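Local coordinates for mannosylglycerate hydrolase MGH1-like glycoside hydrolase domain-containing protein (Thermus thermophilus HB8, PDB 4WVA), which hydrolyses mannosylglycerate, a solute made by thermophiles under osmotic stress, to mannose and glycerate, and probably also splits glucosylglycerate, at residues A[167-172]-A[297-302]; A[185-190]-A[202-207]; A[197-202]-A[347-352]; A[354-359]-A[393-398]. All coordinates share one frame; numbering follows the deposited sequence.

Interaction 1 of 4, residues A[167-172]-A[297-302]; sequences SPAWDK and VKTSAG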
# COMPACT_ATOMS: atom_id res chain seq x y z
N SER A 167 14.56 27.01 -2.91
CA SER A 167 15.09 25.66 -3.11
C SER A 167 15.74 25.57 -4.49
O SER A 167 15.16 26.07 -5.45
CB SER A 167 13.96 24.64 -3.06
OG SER A 167 14.48 23.33 -3.28
N PRO A 168 16.93 24.94 -4.60
CA PRO A 168 17.54 24.76 -5.94
C PRO A 168 16.66 24.00 -6.91
O PRO A 168 16.83 24.12 -8.13
CB PRO A 168 18.84 24.01 -5.64
CG PRO A 168 19.16 24.41 -4.24
CD PRO A 168 17.82 24.40 -3.56
N ALA A 169 15.70 23.22 -6.39
CA ALA A 169 14.73 22.56 -7.27
C ALA A 169 13.99 23.53 -8.18
O ALA A 169 13.65 23.19 -9.32
CB ALA A 169 13.73 21.74 -6.44
N TRP A 170 13.77 24.77 -7.73
CA TRP A 170 12.97 25.73 -8.50
C TRP A 170 13.79 26.57 -9.51
O TRP A 170 13.19 27.35 -10.27
CB TRP A 170 12.20 26.69 -7.58
CG TRP A 170 11.54 26.05 -6.36
CD1 TRP A 170 11.42 26.61 -5.14
CD2 TRP A 170 10.94 24.75 -6.27
NE1 TRP A 170 10.77 25.76 -4.28
CE2 TRP A 170 10.48 24.60 -4.95
CE3 TRP A 170 10.77 23.68 -7.18
CZ2 TRP A 170 9.88 23.43 -4.49
CZ3 TRP A 170 10.17 22.53 -6.72
CH2 TRP A 170 9.73 22.41 -5.39
N ASP A 171 15.11 26.39 -9.56
CA ASP A 171 15.98 27.22 -10.44
C ASP A 171 15.57 27.14 -11.91
O ASP A 171 15.23 28.15 -12.51
CB ASP A 171 17.46 26.85 -10.30
CG ASP A 171 18.08 27.27 -8.98
OD1 ASP A 171 17.40 27.88 -8.10
OD2 ASP A 171 19.29 26.97 -8.81
N LYS A 172 15.57 25.94 -12.49
CA LYS A 172 15.16 25.80 -13.90
C LYS A 172 13.71 26.22 -14.18
O LYS A 172 13.46 26.98 -15.11
CB LYS A 172 15.46 24.40 -14.42
CG LYS A 172 16.94 24.07 -14.41
CD LYS A 172 17.28 22.87 -15.30
CE LYS A 172 18.73 22.48 -15.13
NZ LYS A 172 19.12 21.33 -16.00
N VAL A 297 17.15 17.21 -8.56
CA VAL A 297 17.86 17.87 -7.48
C VAL A 297 17.34 17.26 -6.20
O VAL A 297 16.13 17.26 -5.99
CB VAL A 297 17.57 19.39 -7.44
CG1 VAL A 297 18.27 20.05 -6.25
CG2 VAL A 297 17.94 20.05 -8.77
N LYS A 298 18.24 16.73 -5.38
CA LYS A 298 17.88 16.10 -4.11
C LYS A 298 17.84 17.15 -3.01
O LYS A 298 18.89 17.66 -2.61
CB LYS A 298 18.87 14.98 -3.77
CG LYS A 298 18.91 13.88 -4.84
CD LYS A 298 19.76 12.69 -4.42
CE LYS A 298 21.23 12.98 -4.55
NZ LYS A 298 22.12 11.82 -4.26
N THR A 299 16.64 17.48 -2.56
CA THR A 299 16.47 18.42 -1.46
C THR A 299 15.87 17.70 -0.25
O THR A 299 15.40 16.55 -0.35
CB THR A 299 15.56 19.59 -1.84
OG1 THR A 299 14.19 19.15 -1.88
CG2 THR A 299 15.96 20.20 -3.18
N SER A 300 15.86 18.38 0.89
CA SER A 300 15.28 17.78 2.09
C SER A 300 13.78 17.47 1.92
O SER A 300 13.25 16.62 2.63
CB SER A 300 15.49 18.64 3.33
OG SER A 300 14.90 19.89 3.19
N ALA A 301 13.11 18.16 1.00
CA ALA A 301 11.69 17.88 0.74
C ALA A 301 11.45 16.46 0.25
O ALA A 301 10.40 15.89 0.49
CB ALA A 301 11.12 18.87 -0.27
N GLY A 302 12.44 15.89 -0.43
CA GLY A 302 12.36 14.53 -0.92
C GLY A 302 12.33 13.45 0.14
O GLY A 302 12.06 12.31 -0.20
O HOH W 1 12.52 21.12 -2.99
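Ser-167 carries OG anti to its backbone N (chi1 179°), while Thr-299 has OG1 in the crowded position between backbone N and carbonyl carbon (chi1 74°), and these torsions bring both hydroxyls onto one water. Water 1 lies 3.0 Å from Ser-167 OG and 2.8 Å from Thr-299 OG1, linking two buried side chains that share no direct hydrogen bond. The Thr-299 methyl lies alongside this bridge, CG2 3.5 Å from Ser-167 OG and 4.2 Å from Ala-169 CB. Each hydroxyl oxygen also accepts a weak bond from the backbone N two residues on, Ala-169 N for Ser-167 and Ala-301 N for Thr-299, at the entry to a 3-10 segment on either side. In the (alpha/alpha)6-barrel the contact thus joins the turn leading into helix 171-175, just past the likely proton donor Asp-165, to the loop between strand 293-294 and helix 305-308. Val-297 supplies the apolar part. With CG1 anti to its backbone N (chi1 177°), that methyl meets Pro-168 CB at 4.0 Å and Ala-169 N at 4.1 Å, and Val-337 and Phe-343 also pack on the proline. Ser-167 CB and Ala-169 CB cover one face of the Trp-170 ring, whose NE1 is hydrogen-bonded to Ser-162 OG.

Interaction 2 of 4, residues A[185-190]-A[202-207]; sequences YERRDV and EDYDRY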
# COMPACT_ATOMS: atom_id res chain seq x y z
N TYR A 185 11.30 47.61 -7.27
CA TYR A 185 10.51 47.46 -6.06
C TYR A 185 11.50 47.54 -4.93
O TYR A 185 12.70 47.52 -5.16
CB TYR A 185 9.78 46.10 -6.03
CG TYR A 185 10.71 44.95 -6.30
CD1 TYR A 185 10.89 44.47 -7.59
CD2 TYR A 185 11.46 44.37 -5.27
CE1 TYR A 185 11.78 43.43 -7.85
CE2 TYR A 185 12.35 43.34 -5.52
CZ TYR A 185 12.50 42.88 -6.81
OH TYR A 185 13.39 41.87 -7.05
N GLU A 186 10.99 47.62 -3.71
CA GLU A 186 11.82 47.87 -2.55
C GLU A 186 11.80 46.68 -1.58
O GLU A 186 10.82 46.49 -0.88
CB GLU A 186 11.32 49.13 -1.83
CG GLU A 186 11.56 50.44 -2.59
CD GLU A 186 10.52 50.73 -3.65
OE1 GLU A 186 9.31 50.85 -3.31
OE2 GLU A 186 10.91 50.85 -4.84
N ARG A 187 12.89 45.91 -1.55
CA ARG A 187 13.04 44.79 -0.60
C ARG A 187 13.01 45.31 0.84
O ARG A 187 13.58 46.35 1.14
CB ARG A 187 14.37 44.06 -0.79
CG ARG A 187 14.59 43.35 -2.14
CD ARG A 187 13.99 41.95 -2.19
NE ARG A 187 14.68 41.00 -1.32
CZ ARG A 187 15.68 40.18 -1.67
NH1 ARG A 187 16.17 40.15 -2.90
NH2 ARG A 187 16.19 39.35 -0.76
N ARG A 188 12.35 44.56 1.74
CA ARG A 188 12.30 44.90 3.16
C ARG A 188 12.91 43.80 4.05
O ARG A 188 13.20 44.07 5.21
CB ARG A 188 10.87 45.19 3.63
CG ARG A 188 10.09 46.23 2.84
CD ARG A 188 10.57 47.66 3.06
NE ARG A 188 10.18 48.29 4.33
CZ ARG A 188 9.06 49.01 4.55
NH1 ARG A 188 8.13 49.16 3.61
NH2 ARG A 188 8.86 49.57 5.75
N ASP A 189 13.08 42.59 3.52
CA ASP A 189 13.65 41.47 4.30
C ASP A 189 15.08 41.73 4.72
O ASP A 189 15.53 41.27 5.77
CB ASP A 189 13.53 40.13 3.54
CG ASP A 189 14.14 40.16 2.14
OD1 ASP A 189 13.78 41.07 1.35
OD2 ASP A 189 14.93 39.25 1.79
N VAL A 190 15.78 42.52 3.90
CA VAL A 190 17.17 42.87 4.13
C VAL A 190 17.38 43.84 5.30
O VAL A 190 18.51 44.09 5.67
CB VAL A 190 17.79 43.44 2.83
CG1 VAL A 190 17.84 42.36 1.76
CG2 VAL A 190 17.02 44.64 2.34
N GLU A 202 17.59 38.07 -8.43
CA GLU A 202 17.05 37.38 -9.60
C GLU A 202 15.88 36.48 -9.19
O GLU A 202 14.92 36.31 -9.93
CB GLU A 202 18.14 36.54 -10.27
CG GLU A 202 19.24 37.35 -10.95
CD GLU A 202 20.18 38.07 -9.99
OE1 GLU A 202 20.37 37.62 -8.84
OE2 GLU A 202 20.73 39.12 -10.40
N ASP A 203 15.97 35.94 -7.98
CA ASP A 203 14.84 35.19 -7.39
C ASP A 203 13.64 36.10 -7.14
O ASP A 203 12.54 35.84 -7.63
CB ASP A 203 15.25 34.54 -6.07
CG ASP A 203 16.39 33.59 -6.23
OD1 ASP A 203 16.26 32.62 -6.98
OD2 ASP A 203 17.42 33.80 -5.59
N TYR A 204 13.84 37.17 -6.37
CA TYR A 204 12.74 38.08 -6.10
C TYR A 204 12.12 38.68 -7.36
O TYR A 204 10.91 38.86 -7.41
CB TYR A 204 13.13 39.19 -5.12
CG TYR A 204 12.73 38.88 -3.70
CD1 TYR A 204 11.59 39.42 -3.12
CD2 TYR A 204 13.53 38.05 -2.93
CE1 TYR A 204 11.26 39.12 -1.80
CE2 TYR A 204 13.20 37.75 -1.62
CZ TYR A 204 12.08 38.29 -1.06
OH TYR A 204 11.78 37.97 0.26
N ASP A 205 12.93 38.99 -8.37
CA ASP A 205 12.38 39.52 -9.61
C ASP A 205 11.31 38.58 -10.17
O ASP A 205 10.23 39.02 -10.59
CB ASP A 205 13.49 39.68 -10.66
CG ASP A 205 14.36 40.91 -10.41
OD1 ASP A 205 14.01 41.76 -9.55
OD2 ASP A 205 15.40 41.02 -11.08
N ARG A 206 11.61 37.29 -10.14
CA ARG A 206 10.71 36.26 -10.66
C ARG A 206 9.55 35.96 -9.70
O ARG A 206 8.43 35.77 -10.14
CB ARG A 206 11.54 35.03 -11.05
CG ARG A 206 12.44 35.34 -12.25
CD ARG A 206 13.58 34.37 -12.46
NE ARG A 206 14.27 34.72 -13.71
CZ ARG A 206 15.15 35.72 -13.83
NH1 ARG A 206 15.51 36.44 -12.78
NH2 ARG A 206 15.68 35.99 -15.03
N TYR A 207 9.79 35.99 -8.38
CA TYR A 207 8.69 35.94 -7.42
C TYR A 207 7.63 37.02 -7.71
O TYR A 207 6.43 36.77 -7.68
CB TYR A 207 9.17 36.07 -5.94
CG TYR A 207 10.23 35.10 -5.43
CD1 TYR A 207 10.50 33.88 -6.07
CD2 TYR A 207 10.94 35.38 -4.25
CE1 TYR A 207 11.48 33.01 -5.59
CE2 TYR A 207 11.92 34.52 -3.77
CZ TYR A 207 12.18 33.33 -4.43
OH TYR A 207 13.16 32.49 -3.95
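The guanidinium of Arg-187 lies flat on one face of the Tyr-204 ring, planes 10° apart, with CZ 3.3 Å from Tyr-204 CD2 in a cation-pi stack. Over the same face Arg-187 CD makes a CH-pi contact 3.7 Å from the ring centroid, because the chain bends at chi2 and chi3 and folds across the ring. Beside this pair Tyr-185 OH donates to Asp-205 OD1 at 2.6 Å, meeting the oxygen from above the carboxylate plane, and brushes Tyr-204 CB at 3.3 Å. In the next shell Asp-189 fixes the rotation of the guanidinium: Arg-187 grips it side-on through two nearly straight bonds, NE to Asp-189 OD1 and NH2 to Asp-189 OD2, each 2.8 Å and each to a syn lone pair. Arg-187 NH2 also reaches Pro-199 O, and Lys-201 holds the other oxygen of Asp-205. The loop 185-190 is thereby folded against the first turns of helix 201-216. Arg-198, which probably binds the substrate, ties both partners together, through NE to Asp-189 OD2 and through NH2 to Tyr-204 OH. With two arginines on one carboxylate, Asp-189 probably stays ionised and steadies Arg-198, while the positive charge over Tyr-204 is likely to polarise its ring.

Interaction 3 of 4, residues A[197-202]-A[347-352]; sequences ERPRKE and GRYWRG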
# COMPACT_ATOMS: atom_id res chain seq x y z
N GLU A 197 22.07 35.48 3.20
CA GLU A 197 21.26 34.40 3.79
C GLU A 197 19.86 34.36 3.19
O GLU A 197 19.03 33.54 3.60
CB GLU A 197 21.17 34.61 5.31
CG GLU A 197 22.52 34.43 5.99
CD GLU A 197 22.53 34.89 7.44
OE1 GLU A 197 21.47 35.08 8.05
OE2 GLU A 197 23.65 35.04 7.98
N ARG A 198 19.60 35.20 2.20
CA ARG A 198 18.28 35.37 1.59
C ARG A 198 18.27 35.06 0.09
O ARG A 198 19.33 34.97 -0.54
CB ARG A 198 17.83 36.82 1.80
CG ARG A 198 17.60 37.19 3.26
CD ARG A 198 16.38 36.49 3.87
NE ARG A 198 15.14 36.83 3.17
CZ ARG A 198 13.94 36.29 3.44
NH1 ARG A 198 13.84 35.39 4.41
NH2 ARG A 198 12.86 36.66 2.75
N PRO A 199 17.06 34.92 -0.50
CA PRO A 199 17.01 34.79 -1.96
C PRO A 199 17.66 36.00 -2.62
O PRO A 199 17.64 37.09 -2.05
CB PRO A 199 15.51 34.78 -2.27
CG PRO A 199 14.86 34.33 -1.00
CD PRO A 199 15.71 34.92 0.09
N ARG A 200 18.25 35.77 -3.78
CA ARG A 200 18.91 36.83 -4.54
C ARG A 200 17.94 37.73 -5.27
O ARG A 200 16.75 37.46 -5.36
CB ARG A 200 19.88 36.22 -5.52
CG ARG A 200 21.00 35.46 -4.86
CD ARG A 200 21.92 34.89 -5.91
NE ARG A 200 22.82 33.86 -5.36
CZ ARG A 200 24.13 33.97 -5.23
NH1 ARG A 200 24.77 35.07 -5.61
NH2 ARG A 200 24.83 32.95 -4.73
N LYS A 201 18.46 38.82 -5.83
CA LYS A 201 17.63 39.71 -6.63
C LYS A 201 16.89 38.98 -7.76
O LYS A 201 15.73 39.25 -8.03
CB LYS A 201 18.50 40.82 -7.24
CG LYS A 201 17.74 41.69 -8.22
CD LYS A 201 18.61 42.84 -8.73
CE LYS A 201 17.81 43.77 -9.63
NZ LYS A 201 17.32 43.09 -10.86
N GLU A 202 17.59 38.07 -8.43
CA GLU A 202 17.05 37.38 -9.60
C GLU A 202 15.88 36.48 -9.19
O GLU A 202 14.92 36.31 -9.93
CB GLU A 202 18.14 36.54 -10.27
CG GLU A 202 19.24 37.35 -10.95
CD GLU A 202 20.18 38.07 -9.99
OE1 GLU A 202 20.37 37.62 -8.84
OE2 GLU A 202 20.73 39.12 -10.40
N GLY A 347 24.76 28.79 3.97
CA GLY A 347 24.08 29.87 4.66
C GLY A 347 22.81 30.40 4.01
O GLY A 347 22.09 31.19 4.65
N ARG A 348 22.51 30.01 2.77
CA ARG A 348 21.48 30.71 2.00
C ARG A 348 20.12 30.01 1.98
O ARG A 348 19.76 29.38 0.99
CB ARG A 348 21.93 31.04 0.57
CG ARG A 348 21.08 32.14 -0.05
CD ARG A 348 21.38 32.42 -1.50
NE ARG A 348 22.71 32.99 -1.68
CZ ARG A 348 23.00 34.29 -1.59
NH1 ARG A 348 22.08 35.21 -1.30
NH2 ARG A 348 24.25 34.68 -1.79
N TYR A 349 19.41 30.13 3.11
CA TYR A 349 17.97 29.92 3.17
C TYR A 349 17.64 28.44 2.91
O TYR A 349 17.95 27.61 3.76
CB TYR A 349 17.26 30.90 2.22
CG TYR A 349 15.83 31.30 2.53
CD1 TYR A 349 15.35 31.38 3.84
CD2 TYR A 349 14.97 31.70 1.52
CE1 TYR A 349 14.05 31.79 4.11
CE2 TYR A 349 13.69 32.11 1.78
CZ TYR A 349 13.22 32.15 3.08
OH TYR A 349 11.92 32.57 3.34
N TRP A 350 17.02 28.11 1.78
CA TRP A 350 16.68 26.71 1.45
C TRP A 350 17.66 25.98 0.54
O TRP A 350 17.34 24.94 -0.01
CB TRP A 350 15.25 26.67 0.89
CG TRP A 350 14.22 26.98 1.90
CD1 TRP A 350 13.64 28.17 2.12
CD2 TRP A 350 13.64 26.07 2.84
NE1 TRP A 350 12.72 28.09 3.14
CE2 TRP A 350 12.70 26.79 3.60
CE3 TRP A 350 13.81 24.71 3.09
CZ2 TRP A 350 11.95 26.21 4.61
CZ3 TRP A 350 13.08 24.13 4.12
CH2 TRP A 350 12.15 24.87 4.85
N ARG A 351 18.89 26.50 0.42
CA ARG A 351 19.88 25.92 -0.46
C ARG A 351 21.00 25.20 0.30
O ARG A 351 22.09 25.02 -0.23
CB ARG A 351 20.45 27.03 -1.37
CG ARG A 351 19.34 27.77 -2.10
CD ARG A 351 19.88 28.82 -3.04
NE ARG A 351 20.53 28.28 -4.23
CZ ARG A 351 19.93 27.97 -5.38
NH1 ARG A 351 18.61 28.09 -5.53
NH2 ARG A 351 20.67 27.54 -6.40
N GLY A 352 20.72 24.75 1.52
CA GLY A 352 21.74 24.07 2.33
C GLY A 352 21.51 24.08 3.84
O GLY A 352 21.74 23.06 4.51
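The carbonyl oxygen of Arg-198 is gripped by one hydrogen bond across the contact, from Arg-348 NH1 at 2.9 Å, arriving nearly along the C=O axis and in the guanidinium plane (N-H...O 160°). Arg-348 gets there by a chain that is extended as far as CD and then bends at chi3 (-67°), so that CG and CD also pack on the same oxygen, Arg-348 CG 3.4 Å from Arg-198 O. Arg-200 crosses this chain at about a right angle: Arg-348 NH2 sits over the centre of its guanidinium, only 3.5 Å from Arg-200 NH2, the two planes 34° apart. Glu-345 probably offsets the repulsion, since its OE1 forms salt bridges with both arginines and its OE2 with Arg-351. An alanine in place of Arg-348 would remove the donor to Arg-198 O and would probably loosen the join between the two segments. Further in, Tyr-349 CD2 packs on Pro-199 CD at 3.6 Å, and Arg-198 NH1 approaches Tyr-349 CZ at 3.6 Å in an off-centre cation-pi contact. Tyr-349 CB lies 3.5 Å from Glu-197 O, which takes a hydrogen bond from Tyr-394, and Trp-350 CD1 lies over the centre of one face of the Tyr-349 ring. Tyr-349 OH bonds to Asp-165, the likely proton donor, and to a bound Tris. The type II' turn 348-351 thus sets Tyr-349 and Trp-350, with Arg-198 alongside Tyr-349, as a wall of the probable substrate pocket of this GH63 hydrolase.

Interaction 4 of 4, residues A[354-359]-A[393-398]; sequences VWINVN and EYYDPL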
# COMPACT_ATOMS: atom_id res chain seq x y z
N VAL A 354 20.06 23.93 7.68
CA VAL A 354 19.21 23.04 8.47
C VAL A 354 18.01 23.81 9.00
O VAL A 354 18.13 24.93 9.52
CB VAL A 354 19.99 22.44 9.67
CG1 VAL A 354 19.08 21.62 10.59
CG2 VAL A 354 21.15 21.55 9.21
N TRP A 355 16.85 23.20 8.88
CA TRP A 355 15.59 23.78 9.33
C TRP A 355 14.93 22.87 10.34
O TRP A 355 14.81 21.67 10.15
CB TRP A 355 14.63 23.98 8.16
CG TRP A 355 15.05 25.05 7.18
CD1 TRP A 355 16.05 24.99 6.26
CD2 TRP A 355 14.44 26.32 7.03
NE1 TRP A 355 16.11 26.17 5.55
CE2 TRP A 355 15.13 27.00 6.00
CE3 TRP A 355 13.38 26.97 7.68
CZ2 TRP A 355 14.77 28.28 5.58
CZ3 TRP A 355 13.03 28.23 7.28
CH2 TRP A 355 13.72 28.88 6.23
N ILE A 356 14.44 23.47 11.41
CA ILE A 356 13.92 22.67 12.51
C ILE A 356 12.62 21.96 12.15
O ILE A 356 12.40 20.81 12.57
CB ILE A 356 13.74 23.53 13.78
CG1 ILE A 356 15.06 24.21 14.18
CG2 ILE A 356 13.24 22.70 14.95
CD1 ILE A 356 16.24 23.31 14.45
N ASN A 357 11.72 22.64 11.43
CA ASN A 357 10.46 22.01 11.06
C ASN A 357 10.64 20.76 10.17
O ASN A 357 9.93 19.75 10.32
CB ASN A 357 9.50 23.01 10.41
CG ASN A 357 9.95 23.46 9.04
OD1 ASN A 357 11.14 23.71 8.80
ND2 ASN A 357 9.01 23.58 8.12
N VAL A 358 11.59 20.83 9.24
CA VAL A 358 11.89 19.71 8.36
C VAL A 358 12.61 18.60 9.14
O VAL A 358 12.30 17.41 8.96
CB VAL A 358 12.66 20.15 7.09
CG1 VAL A 358 13.02 18.95 6.24
CG2 VAL A 358 11.80 21.13 6.30
N ASN A 359 13.56 18.95 10.01
CA ASN A 359 14.15 17.92 10.88
C ASN A 359 13.06 17.16 11.63
O ASN A 359 13.10 15.93 11.77
CB ASN A 359 15.10 18.51 11.94
CG ASN A 359 16.55 18.59 11.48
OD1 ASN A 359 17.51 18.31 12.28
ND2 ASN A 359 16.75 18.95 10.27
N GLU A 393 15.92 30.91 12.33
CA GLU A 393 15.16 30.37 11.21
C GLU A 393 15.85 29.13 10.60
O GLU A 393 15.17 28.16 10.23
CB GLU A 393 14.92 31.47 10.17
CG GLU A 393 13.79 31.20 9.20
CD GLU A 393 13.54 32.36 8.23
OE1 GLU A 393 14.18 33.42 8.40
OE2 GLU A 393 12.68 32.22 7.32
N TYR A 394 17.17 29.15 10.47
CA TYR A 394 17.92 28.02 9.92
C TYR A 394 19.35 28.11 10.41
O TYR A 394 19.73 29.10 11.06
CB TYR A 394 17.84 27.94 8.39
CG TYR A 394 17.86 29.28 7.69
CD1 TYR A 394 16.71 30.04 7.58
CD2 TYR A 394 19.03 29.79 7.15
CE1 TYR A 394 16.72 31.27 6.99
CE2 TYR A 394 19.04 31.02 6.53
CZ TYR A 394 17.87 31.76 6.45
OH TYR A 394 17.82 33.00 5.84
N TYR A 395 20.10 27.06 10.13
CA TYR A 395 21.44 26.90 10.69
C TYR A 395 22.39 26.37 9.64
O TYR A 395 22.02 25.53 8.83
CB TYR A 395 21.43 25.95 11.89
CG TYR A 395 20.48 26.38 12.99
CD1 TYR A 395 19.13 26.07 12.92
CD2 TYR A 395 20.93 27.13 14.08
CE1 TYR A 395 18.25 26.47 13.91
CE2 TYR A 395 20.05 27.54 15.06
CZ TYR A 395 18.71 27.21 14.97
OH TYR A 395 17.81 27.61 15.94
N ASP A 396 23.62 26.87 9.67
CA ASP A 396 24.67 26.36 8.80
C ASP A 396 24.94 24.89 9.17
O ASP A 396 25.18 24.59 10.34
CB ASP A 396 25.93 27.24 8.97
CG ASP A 396 27.07 26.84 8.05
OD1 ASP A 396 27.45 25.66 8.02
OD2 ASP A 396 27.61 27.74 7.36
N PRO A 397 24.86 23.97 8.20
CA PRO A 397 25.01 22.55 8.57
C PRO A 397 26.45 22.14 8.86
O PRO A 397 26.68 21.08 9.43
CB PRO A 397 24.49 21.79 7.34
CG PRO A 397 24.48 22.76 6.24
CD PRO A 397 24.56 24.15 6.77
N LEU A 398 27.40 22.99 8.48
CA LEU A 398 28.82 22.66 8.64
C LEU A 398 29.32 23.17 9.98
O LEU A 398 30.06 22.47 10.67
CB LEU A 398 29.63 23.28 7.50
CG LEU A 398 29.13 22.93 6.09
CD1 LEU A 398 30.07 23.52 5.05
CD2 LEU A 398 28.99 21.42 5.91
O HOH W 2 13.84 26.34 11.65
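Two backbone hydrogen bonds make a single antiparallel bridge: Val-354 N gives to Tyr-395 O at 2.8 Å, and Tyr-395 N returns to a lone pair of Val-354 O at 3.0 Å. Water 2 extends it, accepting from Ile-356 N (2.9 Å) and donating to Glu-393 O (2.7 Å) beside the start of helix 356-368, whose N-cap is Trp-355. Among the aromatics, Tyr-394 CB makes a CH-pi contact over the five-membered ring of Trp-355, while Tyr-394 CD1 meets Trp-355 CZ2 at 3.3 Å; their planes are inclined by 27° and offset, leaving little ring-on-ring overlap. Glu-393 O lies over the same indole face, and the CG of Glu-393, the likely proton acceptor, touches Trp-355 CZ3 at 3.6 Å. An alanine at Trp-355 would strip this surface from Tyr-394 and Glu-393 and is likely to disturb the setting of the carboxylate, which Tyr-28 and Gly-405 also hold. Apolar contacts finish the join, Val-354 CG2 on Pro-397 CB and Ile-356 CD1 on Tyr-395 CE1, both 3.8 Å. Around them, helix 372-389 packs on Val-354, Ile-356 and Tyr-395, helix 409-418 on Trp-355 and Ile-356, and strand 402-403 pairs with 394-395.

All four contacts belong to one (alpha/alpha)6-barrel domain. Interaction 3 touches each of the others, with centres about 12 to 13 Å away, whereas interactions 2 and 4 lie about 23 Å apart, centre to centre, and do not touch. Along the chain interaction 2 is nested inside the loop closed by interaction 1, interaction 3 crosses both, and interaction 4 follows. Helix 201-216 serves interactions 2 and 3, joined further by the Asp-189 to Arg-198 salt bridge; Asp-171 with Arg-351 ties interaction 1 to 3, and Tyr-349 O with Trp-355 NE1 ties 3 to 4. Segments from several parts of the chain, mostly loops and helix starts, thus converge around the likely catalytic pair Asp-165 and Glu-393.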